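Beta-N-acetylhexosaminidase (Streptomyces plicatus, PDB 1JAK) hydrolyses terminal N-acetylhexosamine residues from beta-linked glycosides as a family 20 glycoside hydrolase, using substrate-assisted catalysis on an alpha/beta barrel. Local coordinates at residues P70-Y74 with S138-W144; I28-A32 with A470-P476; G361-Q365 with T388-L392; D14-P18 with L130-V134; I180-A184 with Y239-L245. Residue numbers count along the deposited sequence, not the author numbering.

Contact 1 of 5, residues P70-Y74 with S138-W144; sequences PATGY and SAQPGPW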
# COMPACT_ATOMS: atom_id res chain seq x y z
N PRO A 70 -15.03 8.36 -19.15
CA PRO A 70 -14.69 7.48 -20.28
C PRO A 70 -15.73 6.41 -20.61
O PRO A 70 -16.17 6.30 -21.76
CB PRO A 70 -13.36 6.88 -19.85
CG PRO A 70 -12.75 7.97 -19.01
CD PRO A 70 -13.93 8.40 -18.17
N ALA A 71 -16.11 5.61 -19.62
CA ALA A 71 -17.08 4.54 -19.83
C ALA A 71 -18.51 5.01 -20.04
O ALA A 71 -19.27 4.38 -20.78
CB ALA A 71 -17.02 3.54 -18.67
N THR A 72 -18.90 6.10 -19.39
CA THR A 72 -20.26 6.61 -19.54
C THR A 72 -20.35 7.52 -20.76
O THR A 72 -21.37 7.53 -21.45
CB THR A 72 -20.70 7.45 -18.32
OG1 THR A 72 -19.85 8.60 -18.19
CG2 THR A 72 -20.65 6.62 -17.05
N GLY A 73 -19.29 8.28 -21.00
CA GLY A 73 -19.28 9.21 -22.11
C GLY A 73 -20.00 10.49 -21.71
O GLY A 73 -20.07 11.44 -22.49
N TYR A 74 -20.52 10.51 -20.48
CA TYR A 74 -21.26 11.66 -19.95
C TYR A 74 -20.37 12.83 -19.56
O TYR A 74 -19.21 12.66 -19.21
CB TYR A 74 -22.07 11.26 -18.70
CG TYR A 74 -23.08 10.15 -18.87
CD1 TYR A 74 -23.60 9.82 -20.13
CD2 TYR A 74 -23.57 9.47 -17.76
CE1 TYR A 74 -24.57 8.83 -20.26
CE2 TYR A 74 -24.54 8.49 -17.88
CZ TYR A 74 -25.04 8.17 -19.13
OH TYR A 74 -26.01 7.20 -19.24
N SER A 138 -14.12 3.48 -23.49
CA SER A 138 -15.04 4.01 -24.49
C SER A 138 -16.47 3.93 -23.95
O SER A 138 -16.78 3.08 -23.11
CB SER A 138 -14.93 3.22 -25.79
OG SER A 138 -15.25 1.85 -25.60
N ALA A 139 -17.33 4.82 -24.43
CA ALA A 139 -18.71 4.87 -23.98
C ALA A 139 -19.39 3.50 -24.07
O ALA A 139 -19.32 2.83 -25.10
CB ALA A 139 -19.50 5.89 -24.80
N GLN A 140 -20.03 3.11 -22.98
CA GLN A 140 -20.73 1.84 -22.90
C GLN A 140 -22.21 2.12 -22.64
O GLN A 140 -22.56 3.17 -22.10
CB GLN A 140 -20.15 0.99 -21.76
CG GLN A 140 -18.65 0.75 -21.84
CD GLN A 140 -18.25 -0.09 -23.04
OE1 GLN A 140 -18.79 -1.17 -23.27
NE2 GLN A 140 -17.27 0.40 -23.80
N PRO A 141 -23.09 1.19 -23.01
CA PRO A 141 -24.53 1.35 -22.81
C PRO A 141 -24.97 1.35 -21.35
O PRO A 141 -26.04 1.85 -21.02
CB PRO A 141 -25.13 0.16 -23.57
CG PRO A 141 -24.06 -0.22 -24.54
CD PRO A 141 -22.81 -0.06 -23.74
N GLY A 142 -24.13 0.80 -20.48
CA GLY A 142 -24.50 0.72 -19.08
C GLY A 142 -25.32 -0.55 -18.93
O GLY A 142 -24.98 -1.56 -19.56
N PRO A 143 -26.40 -0.56 -18.13
CA PRO A 143 -26.96 0.54 -17.33
C PRO A 143 -26.05 0.90 -16.16
O PRO A 143 -25.39 0.02 -15.59
CB PRO A 143 -28.29 -0.03 -16.84
CG PRO A 143 -28.59 -1.14 -17.79
CD PRO A 143 -27.25 -1.75 -18.02
N TRP A 144 -26.02 2.17 -15.79
CA TRP A 144 -25.18 2.63 -14.68
C TRP A 144 -25.99 2.61 -13.39
O TRP A 144 -26.32 3.65 -12.82
CB TRP A 144 -24.66 4.04 -14.99
CG TRP A 144 -23.97 4.09 -16.31
CD1 TRP A 144 -24.35 4.80 -17.42
CD2 TRP A 144 -22.80 3.35 -16.69
NE1 TRP A 144 -23.49 4.54 -18.46
CE2 TRP A 144 -22.53 3.65 -18.04
CE3 TRP A 144 -21.95 2.46 -16.01
CZ2 TRP A 144 -21.46 3.10 -18.74
CZ3 TRP A 144 -20.88 1.91 -16.70
CH2 TRP A 144 -20.64 2.23 -18.05
O HOH W 1 -23.37 5.47 -21.26
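The C-terminal end of helix 55-72, closed by an ST turn, is the site of this contact in the N-terminal family 20 domain; the loop leading into strand 145-153 wraps against it. Thr72, with chi1 at 62° (p), places OG1 to accept from Tyr74 N at 3.1 Å, while the same OG1 also bonds to Leu68 O in the preceding turn. Gly73 leaves the helix with phi 81°, and an ideal CB there would lie only 3.1 Å from Ala139 CB. One direct hydrogen bond joins the segments, Gln140 N to Ala71 O at 2.7 Å (152°), and Ala139 CA adds a CA-H...O contact to Ala71 O at 3.3 Å. Trp144 supplies the apolar half. Thr72 CG2 sits 3.8 Å from the centroid of its five-membered ring and 15° off the normal, a CH-pi contact over the face; Ala71 CB lies 3.9 Å from Trp144 CH2, and Tyr74 CE2 3.7 Å from Trp144 CD1, the two rings meeting obliquely. A water donates to Thr72 O at 2.9 Å and Gln140 O at 2.6 Å and accepts from Trp144 NE1 at 3.0 Å. Ala71 O and Thr72 O, in the last turn of helix 55-72, are thus taken up by the loop and the water, while Thr72 OG1 and Tyr74 N form the ST turn that closes the helix.

Contact 2 of 5, residues I28-A32 with A470-P476; sequences IPAPA and AELGWSP
An interdomain seam is specified here: the loop before strand 33-36, from the N-terminal family 20 domain, lies across the end of helix 465-474 of the catalytic barrel domain. Residues 28-31 are extended, with a cis peptide between Ile28 and Pro29, and Ala32 turns helical (phi/psi -60/-36°). CA atoms pair Pro29 with Glu471 at 4.2 Å, Ala30 with Ser475 at 5.6 Å and Ala32 with Pro476 at 6.0 Å. Along the second segment, Ala470 comes first, its CB pointing toward the loop and 4.2 Å from Pro29 CG. Glu471, chi1 t and chi2 149°, brings OE1 to accept from Ala30 N at 2.9 Å (142°); its carboxylate is also held by Tyr424 and by a salt bridge to Arg488. Leu472 and Gly473 carry the helix on to Trp474, whose N bonds to Ala470 O at 2.9 Å. With chi1 t and chi2 -73°, the Trp474 indole sets CD1 3.7 Å from Pro29 CB, and its NE1 reaches Asp153, which also accepts from Ala32 N. Ser475 breaks the helix at phi/psi -69/153°, although its N still bonds to Glu471 O at 2.8 Å; in rotamer m its OG donates to Ala30 O at 2.7 Å. At this domain interface, side chains of the helix end thus bind both the N and the O of Ala30. Pro476 follows, its CG 3.8 Å from Ala32 CB.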
# COMPACT_ATOMS: atom_id res chain seq x y z
N ILE A 28 -15.36 -4.81 -1.66
CA ILE A 28 -14.18 -5.13 -0.86
C ILE A 28 -13.41 -3.83 -0.65
O ILE A 28 -13.13 -3.11 -1.61
CB ILE A 28 -13.25 -6.13 -1.58
CG1 ILE A 28 -13.98 -7.44 -1.84
CG2 ILE A 28 -12.00 -6.38 -0.74
CD1 ILE A 28 -13.20 -8.42 -2.72
N PRO A 29 -13.07 -3.49 0.61
CA PRO A 29 -13.34 -4.23 1.85
C PRO A 29 -14.83 -4.29 2.20
O PRO A 29 -15.61 -3.43 1.79
CB PRO A 29 -12.58 -3.42 2.90
CG PRO A 29 -11.47 -2.79 2.13
CD PRO A 29 -12.16 -2.37 0.86
N ALA A 30 -15.22 -5.30 2.96
CA ALA A 30 -16.61 -5.43 3.39
C ALA A 30 -16.92 -4.18 4.21
O ALA A 30 -16.16 -3.82 5.11
CB ALA A 30 -16.78 -6.68 4.24
N PRO A 31 -18.03 -3.49 3.92
CA PRO A 31 -18.35 -2.29 4.70
C PRO A 31 -18.81 -2.66 6.11
O PRO A 31 -19.34 -3.75 6.33
CB PRO A 31 -19.47 -1.62 3.89
CG PRO A 31 -19.23 -2.11 2.50
CD PRO A 31 -18.88 -3.57 2.72
N ALA A 32 -18.60 -1.76 7.06
CA ALA A 32 -18.98 -1.99 8.45
C ALA A 32 -20.48 -2.24 8.60
O ALA A 32 -20.90 -3.06 9.42
CB ALA A 32 -18.56 -0.81 9.31
N ALA A 470 -6.36 -5.51 2.22
CA ALA A 470 -7.02 -4.24 2.45
C ALA A 470 -8.22 -4.48 3.37
O ALA A 470 -8.50 -3.68 4.26
CB ALA A 470 -7.48 -3.63 1.13
N GLU A 471 -8.93 -5.58 3.14
CA GLU A 471 -10.09 -5.90 3.97
C GLU A 471 -9.67 -6.15 5.41
O GLU A 471 -10.33 -5.71 6.34
CB GLU A 471 -10.84 -7.12 3.43
CG GLU A 471 -11.99 -7.55 4.35
CD GLU A 471 -13.15 -8.18 3.60
OE1 GLU A 471 -13.55 -7.63 2.56
OE2 GLU A 471 -13.67 -9.22 4.07
N LEU A 472 -8.57 -6.87 5.60
CA LEU A 472 -8.10 -7.15 6.95
C LEU A 472 -7.81 -5.84 7.68
O LEU A 472 -8.04 -5.72 8.88
CB LEU A 472 -6.83 -8.01 6.92
CG LEU A 472 -7.01 -9.43 6.36
CD1 LEU A 472 -5.67 -10.16 6.41
CD2 LEU A 472 -8.04 -10.18 7.19
N GLY A 473 -7.33 -4.84 6.94
CA GLY A 473 -7.03 -3.57 7.56
C GLY A 473 -8.25 -2.70 7.80
O GLY A 473 -8.30 -1.94 8.76
N TRP A 474 -9.25 -2.83 6.93
CA TRP A 474 -10.45 -2.00 7.02
C TRP A 474 -11.71 -2.55 7.69
O TRP A 474 -12.29 -1.90 8.57
CB TRP A 474 -10.81 -1.51 5.61
CG TRP A 474 -12.05 -0.66 5.55
CD1 TRP A 474 -13.35 -1.07 5.70
CD2 TRP A 474 -12.10 0.77 5.40
NE1 TRP A 474 -14.20 0.01 5.65
CE2 TRP A 474 -13.46 1.15 5.47
CE3 TRP A 474 -11.13 1.76 5.21
CZ2 TRP A 474 -13.88 2.48 5.37
CZ3 TRP A 474 -11.54 3.09 5.10
CH2 TRP A 474 -12.91 3.43 5.18
N SER A 475 -12.13 -3.74 7.27
CA SER A 475 -13.36 -4.35 7.76
C SER A 475 -13.41 -4.83 9.21
O SER A 475 -12.40 -5.17 9.81
CB SER A 475 -13.74 -5.50 6.84
OG SER A 475 -13.83 -5.05 5.50
N PRO A 476 -14.63 -4.85 9.79
CA PRO A 476 -14.81 -5.30 11.17
C PRO A 476 -14.53 -6.80 11.23
O PRO A 476 -14.79 -7.53 10.28
CB PRO A 476 -16.28 -4.99 11.45
CG PRO A 476 -16.57 -3.84 10.52
CD PRO A 476 -15.88 -4.28 9.26

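Contact 3 of 5, residues G361-Q365 with T388-L392; sequences GALVQ and TGLIL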
# COMPACT_ATOMS: atom_id res chain seq x y z
N GLY A 361 7.62 5.87 20.56
CA GLY A 361 6.86 6.28 19.39
C GLY A 361 7.14 5.47 18.14
O GLY A 361 6.43 5.60 17.14
N ALA A 362 8.16 4.63 18.18
CA ALA A 362 8.50 3.82 17.02
C ALA A 362 7.47 2.74 16.71
O ALA A 362 6.70 2.33 17.57
CB ALA A 362 9.87 3.17 17.23
N LEU A 363 7.46 2.30 15.45
CA LEU A 363 6.59 1.22 15.01
C LEU A 363 7.50 0.19 14.37
O LEU A 363 8.53 0.55 13.80
CB LEU A 363 5.59 1.69 13.95
CG LEU A 363 4.44 2.63 14.31
CD1 LEU A 363 4.95 4.05 14.41
CD2 LEU A 363 3.37 2.53 13.23
N VAL A 364 7.16 -1.09 14.50
CA VAL A 364 7.95 -2.12 13.85
C VAL A 364 7.05 -2.92 12.94
O VAL A 364 5.87 -3.14 13.25
CB VAL A 364 8.66 -3.07 14.86
CG1 VAL A 364 9.72 -2.29 15.63
CG2 VAL A 364 7.65 -3.70 15.81
N GLN A 365 7.59 -3.33 11.80
CA GLN A 365 6.83 -4.09 10.83
C GLN A 365 7.20 -5.57 10.90
O GLN A 365 8.31 -5.96 10.53
CB GLN A 365 7.10 -3.55 9.42
CG GLN A 365 6.12 -4.08 8.38
CD GLN A 365 6.32 -3.46 7.01
OE1 GLN A 365 6.97 -2.42 6.87
NE2 GLN A 365 5.75 -4.09 5.99
N THR A 388 5.51 -0.15 21.57
CA THR A 388 5.88 -0.09 20.16
C THR A 388 4.68 -0.51 19.31
O THR A 388 4.06 -1.54 19.58
CB THR A 388 7.07 -1.03 19.84
OG1 THR A 388 8.20 -0.64 20.63
CG2 THR A 388 7.44 -0.95 18.36
N GLY A 389 4.36 0.28 18.29
CA GLY A 389 3.24 -0.05 17.43
C GLY A 389 3.61 -1.19 16.51
O GLY A 389 4.75 -1.30 16.07
N LEU A 390 2.64 -2.05 16.20
CA LEU A 390 2.89 -3.20 15.33
C LEU A 390 2.18 -3.11 13.98
O LEU A 390 0.98 -2.87 13.92
CB LEU A 390 2.45 -4.48 16.02
CG LEU A 390 3.50 -5.33 16.75
CD1 LEU A 390 4.38 -4.47 17.63
CD2 LEU A 390 2.77 -6.39 17.56
N ILE A 391 2.94 -3.32 12.91
CA ILE A 391 2.40 -3.33 11.56
C ILE A 391 2.57 -4.79 11.14
O ILE A 391 3.70 -5.29 11.10
CB ILE A 391 3.22 -2.45 10.60
CG1 ILE A 391 3.10 -0.98 11.02
CG2 ILE A 391 2.74 -2.65 9.17
CD1 ILE A 391 4.17 -0.09 10.42
N LEU A 392 1.48 -5.47 10.84
CA LEU A 392 1.56 -6.88 10.47
C LEU A 392 1.58 -7.16 8.98
O LEU A 392 0.66 -6.79 8.26
CB LEU A 392 0.41 -7.66 11.11
CG LEU A 392 0.32 -7.59 12.64
CD1 LEU A 392 -0.87 -8.41 13.12
CD2 LEU A 392 1.61 -8.10 13.27
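Leu363 reaches across to Ile391, CD2 to CD1 at 3.9 Å, on the sheet face they share with Gln365, whose CG lies 3.8 Å from Ile391 CG2. On the other face Val364 CG2 meets Leu390 CD1 at 3.8 Å and Thr388 CG2 also at 3.8 Å. The backbones establish a parallel pairing: the short strand axes approach to 4.7 Å with N-to-C directions 22° apart, and the bridges are Leu363 with Gly389, Val364 with Leu390 and Gln365 with Ile391. Three hydrogen bonds fix this register. Gly389 N donates to Ala362 O at 3.2 Å, Val364 N to Gly389 O at 2.9 Å, and Ile391 N to Val364 O at 3.0 Å, so Val364 uses both its N and its O across the gap. CA-H...O contacts accompany them, Leu363 CA to Gly389 O at 3.3 Å and Gln365 CA to Ile391 O at 3.4 Å. At Gly389 an ideal CB would stand 3.2 Å from Leu363 CG, a tight fit. These are neighbouring strands of the parallel barrel sheet, joined through helix 374-385 as a beta-alpha-beta unit. The Gln365 side chain, about 7 Å from the bound inhibitor, bonds through OE1 to His315 and through NE2 to Ser393. The chemistry changes along this face: apolar contact between Leu363 and Ile391 gives way at Gln365 to a buried polar network near the pocket.

Contact 4 of 5, residues D14-P18 with L130-V134; sequences DRKAP and LPPAV
Arg15 and Lys16 both start with chi1 m and then diverge: Arg15 continues t at chi2 and p at chi3, whereas Lys16 turns p at chi2 (69°) and runs t, t to its amine. Both CA-to-CB bonds point sideways, and the Lys16 chain leads off from residues 130-134, so these two residues meet the other segment through their carbonyls. Arg15 O lies 3.4 Å from Pro132 CG, and Lys16 O lies 3.4 Å from Pro132 CD. Lys16 O also accepts a weak hydrogen bond from Ala133 N, 3.1 Å long with an angle of 127°. The closest CA pair is Lys16 with Pro132, 5.2 Å. Arg15 and Lys16 have helical phi/psi (-59/-44° and -76/-36°), Ala17 swings to -140/77°, and Pro18 follows at -52/148°. The partner segment leaves helix 116-129 at Leu130; Leu130 and Pro131 are extended, then a 3-10 segment begins at Pro132, with Val134 N bonded to Pro131 O at 2.9 Å. The contact lays the first modelled residues of the chain against the loop between helix 116-129 and strand 145-153, part of family 20 domain 2. The guanidinium of Arg15 is engaged elsewhere, its NE in a salt bridge with the C-terminal carboxylate of Thr512. The apolar part is proline on proline: Pro18, ring C-gamma exo, sets CD 3.9 Å from both Pro131 CB (ring endo) and Pro132 CD (ring exo).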
# COMPACT_ATOMS: atom_id res chain seq x y z
N ASP A 14 -24.31 -11.74 -19.18
CA ASP A 14 -24.30 -10.27 -18.91
C ASP A 14 -23.28 -9.92 -17.83
O ASP A 14 -23.53 -9.05 -16.99
CB ASP A 14 -25.71 -9.82 -18.48
CG ASP A 14 -26.20 -10.53 -17.24
OD1 ASP A 14 -26.06 -11.77 -17.17
OD2 ASP A 14 -26.73 -9.86 -16.33
N ARG A 15 -22.13 -10.59 -17.88
CA ARG A 15 -21.06 -10.37 -16.91
C ARG A 15 -20.56 -8.93 -16.91
O ARG A 15 -20.34 -8.34 -15.85
CB ARG A 15 -19.87 -11.29 -17.23
CG ARG A 15 -20.19 -12.77 -17.20
CD ARG A 15 -19.00 -13.63 -17.63
NE ARG A 15 -17.84 -13.47 -16.75
CZ ARG A 15 -16.80 -12.67 -17.01
NH1 ARG A 15 -16.77 -11.96 -18.12
NH2 ARG A 15 -15.79 -12.60 -16.15
N LYS A 16 -20.37 -8.37 -18.10
CA LYS A 16 -19.87 -7.01 -18.27
C LYS A 16 -20.89 -5.91 -17.97
O LYS A 16 -20.54 -4.85 -17.44
CB LYS A 16 -19.33 -6.82 -19.70
CG LYS A 16 -18.20 -7.77 -20.08
CD LYS A 16 -18.67 -9.21 -20.22
CE LYS A 16 -17.54 -10.13 -20.65
NZ LYS A 16 -17.97 -11.55 -20.77
N ALA A 17 -22.15 -6.16 -18.31
CA ALA A 17 -23.20 -5.19 -18.08
C ALA A 17 -24.46 -5.91 -17.59
O ALA A 17 -25.40 -6.11 -18.35
CB ALA A 17 -23.50 -4.42 -19.36
N PRO A 18 -24.47 -6.30 -16.31
CA PRO A 18 -25.59 -7.01 -15.68
C PRO A 18 -26.94 -6.32 -15.87
O PRO A 18 -27.02 -5.09 -15.94
CB PRO A 18 -25.19 -7.06 -14.21
CG PRO A 18 -23.69 -7.11 -14.28
CD PRO A 18 -23.39 -6.08 -15.33
N LEU A 130 -21.19 0.11 -9.16
CA LEU A 130 -21.47 0.28 -10.58
C LEU A 130 -20.99 -1.00 -11.28
O LEU A 130 -20.19 -1.75 -10.72
CB LEU A 130 -20.73 1.50 -11.13
CG LEU A 130 -21.32 2.85 -10.70
CD1 LEU A 130 -20.35 3.98 -11.02
CD2 LEU A 130 -22.64 3.06 -11.43
N PRO A 131 -21.49 -1.27 -12.50
CA PRO A 131 -21.12 -2.46 -13.28
C PRO A 131 -19.69 -2.45 -13.83
O PRO A 131 -19.08 -1.39 -13.96
CB PRO A 131 -22.17 -2.49 -14.38
CG PRO A 131 -22.38 -1.02 -14.64
CD PRO A 131 -22.47 -0.46 -13.24
N PRO A 132 -19.15 -3.63 -14.17
CA PRO A 132 -17.80 -3.79 -14.71
C PRO A 132 -17.51 -2.87 -15.90
O PRO A 132 -16.37 -2.47 -16.11
CB PRO A 132 -17.75 -5.26 -15.11
CG PRO A 132 -18.67 -5.91 -14.12
CD PRO A 132 -19.83 -4.94 -14.08
N ALA A 133 -18.54 -2.56 -16.67
CA ALA A 133 -18.39 -1.71 -17.85
C ALA A 133 -17.80 -0.34 -17.49
O ALA A 133 -17.24 0.34 -18.34
CB ALA A 133 -19.75 -1.52 -18.53
N VAL A 134 -17.91 0.04 -16.22
CA VAL A 134 -17.39 1.32 -15.76
C VAL A 134 -15.87 1.42 -15.94
O VAL A 134 -15.31 2.52 -15.96
CB VAL A 134 -17.76 1.57 -14.27
CG1 VAL A 134 -16.91 0.69 -13.36
CG2 VAL A 134 -17.61 3.04 -13.92

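Contact 5 of 5, residues I180-A184 with Y239-L245; sequences IDRVA and YAASRHL
Residues 180-184 are helical and belong to the last part of helix 173-184, Ala184 N bonding to Ile180 O at 2.9 Å. Residues 239-242 end helix 230-242; after them Arg243 takes phi/psi -107/16°, His244 turns to positive phi (54/46°) and Leu245 becomes extended (-119/122°). The ending is a Schellman motif, with Leu245 N bonded to Ala240 O at 2.8 Å and His244 N to Ala241 O at 2.9 Å. Across the segments the closest CA pairs are Ala184 with Arg243 at 6.3 Å and Ile180 with Ala240 at 6.5 Å. Ile180 (m, t) points into the interface: its CG2 lies 3.6 Å from Leu245 CD1 and 3.9 Å from both Tyr239 CD2 and Arg243 CG, and its CD1 is 3.9 Å from Ala240 CB. Leu245 (m, t) also meets Val183, CD1 to CG2 at 3.7 Å. Beside this apolar patch, Asp181 (m) divides its carboxylate. OD1 accepts from Arg243 NE at 3.2 Å (149°) in a salt bridge, while OD2 accepts from Tyr239 OH at 2.7 Å, with Tyr239 at chi1 t. Arg243, its chi1 off-well at -91°, sends NH1 to Ser242 OG at 3.0 Å, and that OG donates to Tyr239 O at 2.6 Å. Helix 173-184 precedes strand 190-194 and helix 230-242 precedes strand 246-250, adjacent parallel strands: these are neighbouring outer helices of an alpha/beta (TIM) barrel.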
# COMPACT_ATOMS: atom_id res chain seq x y z
N ILE A 180 -0.24 2.99 -7.64
CA ILE A 180 -0.98 3.78 -6.66
C ILE A 180 -2.47 3.66 -6.97
O ILE A 180 -3.28 3.46 -6.06
CB ILE A 180 -0.54 5.27 -6.72
CG1 ILE A 180 0.78 5.44 -5.96
CG2 ILE A 180 -1.64 6.17 -6.14
CD1 ILE A 180 1.44 6.79 -6.15
N ASP A 181 -2.83 3.76 -8.24
CA ASP A 181 -4.24 3.65 -8.59
C ASP A 181 -4.79 2.25 -8.31
O ASP A 181 -5.95 2.11 -7.95
CB ASP A 181 -4.45 4.05 -10.06
CG ASP A 181 -4.17 5.52 -10.29
OD1 ASP A 181 -4.42 6.32 -9.37
OD2 ASP A 181 -3.72 5.89 -11.40
N ARG A 182 -3.95 1.23 -8.44
CA ARG A 182 -4.38 -0.13 -8.16
C ARG A 182 -4.76 -0.26 -6.68
O ARG A 182 -5.81 -0.81 -6.34
CB ARG A 182 -3.27 -1.15 -8.45
CG ARG A 182 -2.82 -1.25 -9.90
CD ARG A 182 -3.92 -1.77 -10.81
NE ARG A 182 -3.38 -2.24 -12.09
CZ ARG A 182 -3.71 -1.75 -13.28
NH1 ARG A 182 -4.59 -0.76 -13.38
NH2 ARG A 182 -3.17 -2.26 -14.38
N VAL A 183 -3.91 0.27 -5.80
CA VAL A 183 -4.16 0.15 -4.37
C VAL A 183 -5.25 1.07 -3.84
O VAL A 183 -5.95 0.72 -2.89
CB VAL A 183 -2.86 0.37 -3.54
CG1 VAL A 183 -1.75 -0.51 -4.08
CG2 VAL A 183 -2.45 1.83 -3.56
N ALA A 184 -5.42 2.23 -4.47
CA ALA A 184 -6.44 3.19 -4.05
C ALA A 184 -7.84 2.57 -4.09
O ALA A 184 -8.72 2.97 -3.33
CB ALA A 184 -6.39 4.43 -4.95
N TYR A 239 0.92 12.89 -6.06
CA TYR A 239 -0.07 12.02 -6.68
C TYR A 239 -0.65 11.08 -5.63
O TYR A 239 -1.87 10.87 -5.58
CB TYR A 239 0.58 11.20 -7.81
CG TYR A 239 -0.42 10.48 -8.69
CD1 TYR A 239 -1.11 11.17 -9.69
CD2 TYR A 239 -0.68 9.12 -8.53
CE1 TYR A 239 -2.04 10.52 -10.50
CE2 TYR A 239 -1.60 8.46 -9.34
CZ TYR A 239 -2.28 9.17 -10.32
OH TYR A 239 -3.18 8.53 -11.13
N ALA A 240 0.22 10.51 -4.80
CA ALA A 240 -0.24 9.60 -3.75
C ALA A 240 -1.18 10.35 -2.81
O ALA A 240 -2.21 9.82 -2.40
CB ALA A 240 0.96 9.05 -2.97
N ALA A 241 -0.82 11.59 -2.48
CA ALA A 241 -1.64 12.40 -1.58
C ALA A 241 -3.03 12.63 -2.17
O ALA A 241 -4.03 12.63 -1.44
CB ALA A 241 -0.95 13.73 -1.30
N SER A 242 -3.11 12.83 -3.49
CA SER A 242 -4.39 13.06 -4.14
C SER A 242 -5.23 11.78 -4.12
O SER A 242 -6.44 11.81 -4.34
CB SER A 242 -4.19 13.54 -5.59
OG SER A 242 -3.64 12.53 -6.41
N ARG A 243 -4.58 10.65 -3.85
CA ARG A 243 -5.26 9.36 -3.75
C ARG A 243 -5.32 8.96 -2.28
O ARG A 243 -5.56 7.81 -1.93
CB ARG A 243 -4.52 8.29 -4.56
CG ARG A 243 -4.98 8.13 -6.01
CD ARG A 243 -4.74 9.37 -6.85
NE ARG A 243 -5.18 9.18 -8.23
CZ ARG A 243 -5.42 10.18 -9.08
NH1 ARG A 243 -5.26 11.44 -8.70
NH2 ARG A 243 -5.83 9.92 -10.32
N HIS A 244 -5.07 9.95 -1.41
CA HIS A 244 -5.10 9.76 0.04
C HIS A 244 -4.23 8.64 0.57
O HIS A 244 -4.63 7.84 1.41
CB HIS A 244 -6.55 9.60 0.49
CG HIS A 244 -7.36 10.84 0.26
ND1 HIS A 244 -7.38 11.89 1.14
CD2 HIS A 244 -8.08 11.24 -0.82
CE1 HIS A 244 -8.06 12.89 0.62
NE2 HIS A 244 -8.49 12.53 -0.57
N LEU A 245 -3.00 8.62 0.06
CA LEU A 245 -1.99 7.66 0.47
C LEU A 245 -0.84 8.46 1.04
O LEU A 245 -0.28 9.33 0.36
CB LEU A 245 -1.50 6.85 -0.73
CG LEU A 245 -2.47 5.81 -1.31
CD1 LEU A 245 -1.97 5.34 -2.66
CD2 LEU A 245 -2.60 4.65 -0.35

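Contacts 1 and 4 lie together in the N-terminal part of the fold, centres 10 Å apart and touching through Ala71 CB and Ala133 O (3.2 Å); both use the loop between helix 116-129 and strand 145-153, and their segments alternate along the chain. Contacts 5 and 3 follow in series within the catalytic barrel, 23 Å apart between centres, one between outer helices and one in the parallel sheet. Contact 2 joins the two domains, closing a loop that encloses contacts 1, 3 and 5 and crossing contact 4 along the chain; its centre is 18 Å from contact 5, 21 Å from contact 3 and 23 Å from contact 4. Contact 1, 44 Å from contact 3 by centres, is thus remote from the barrel strands near the inhibitor.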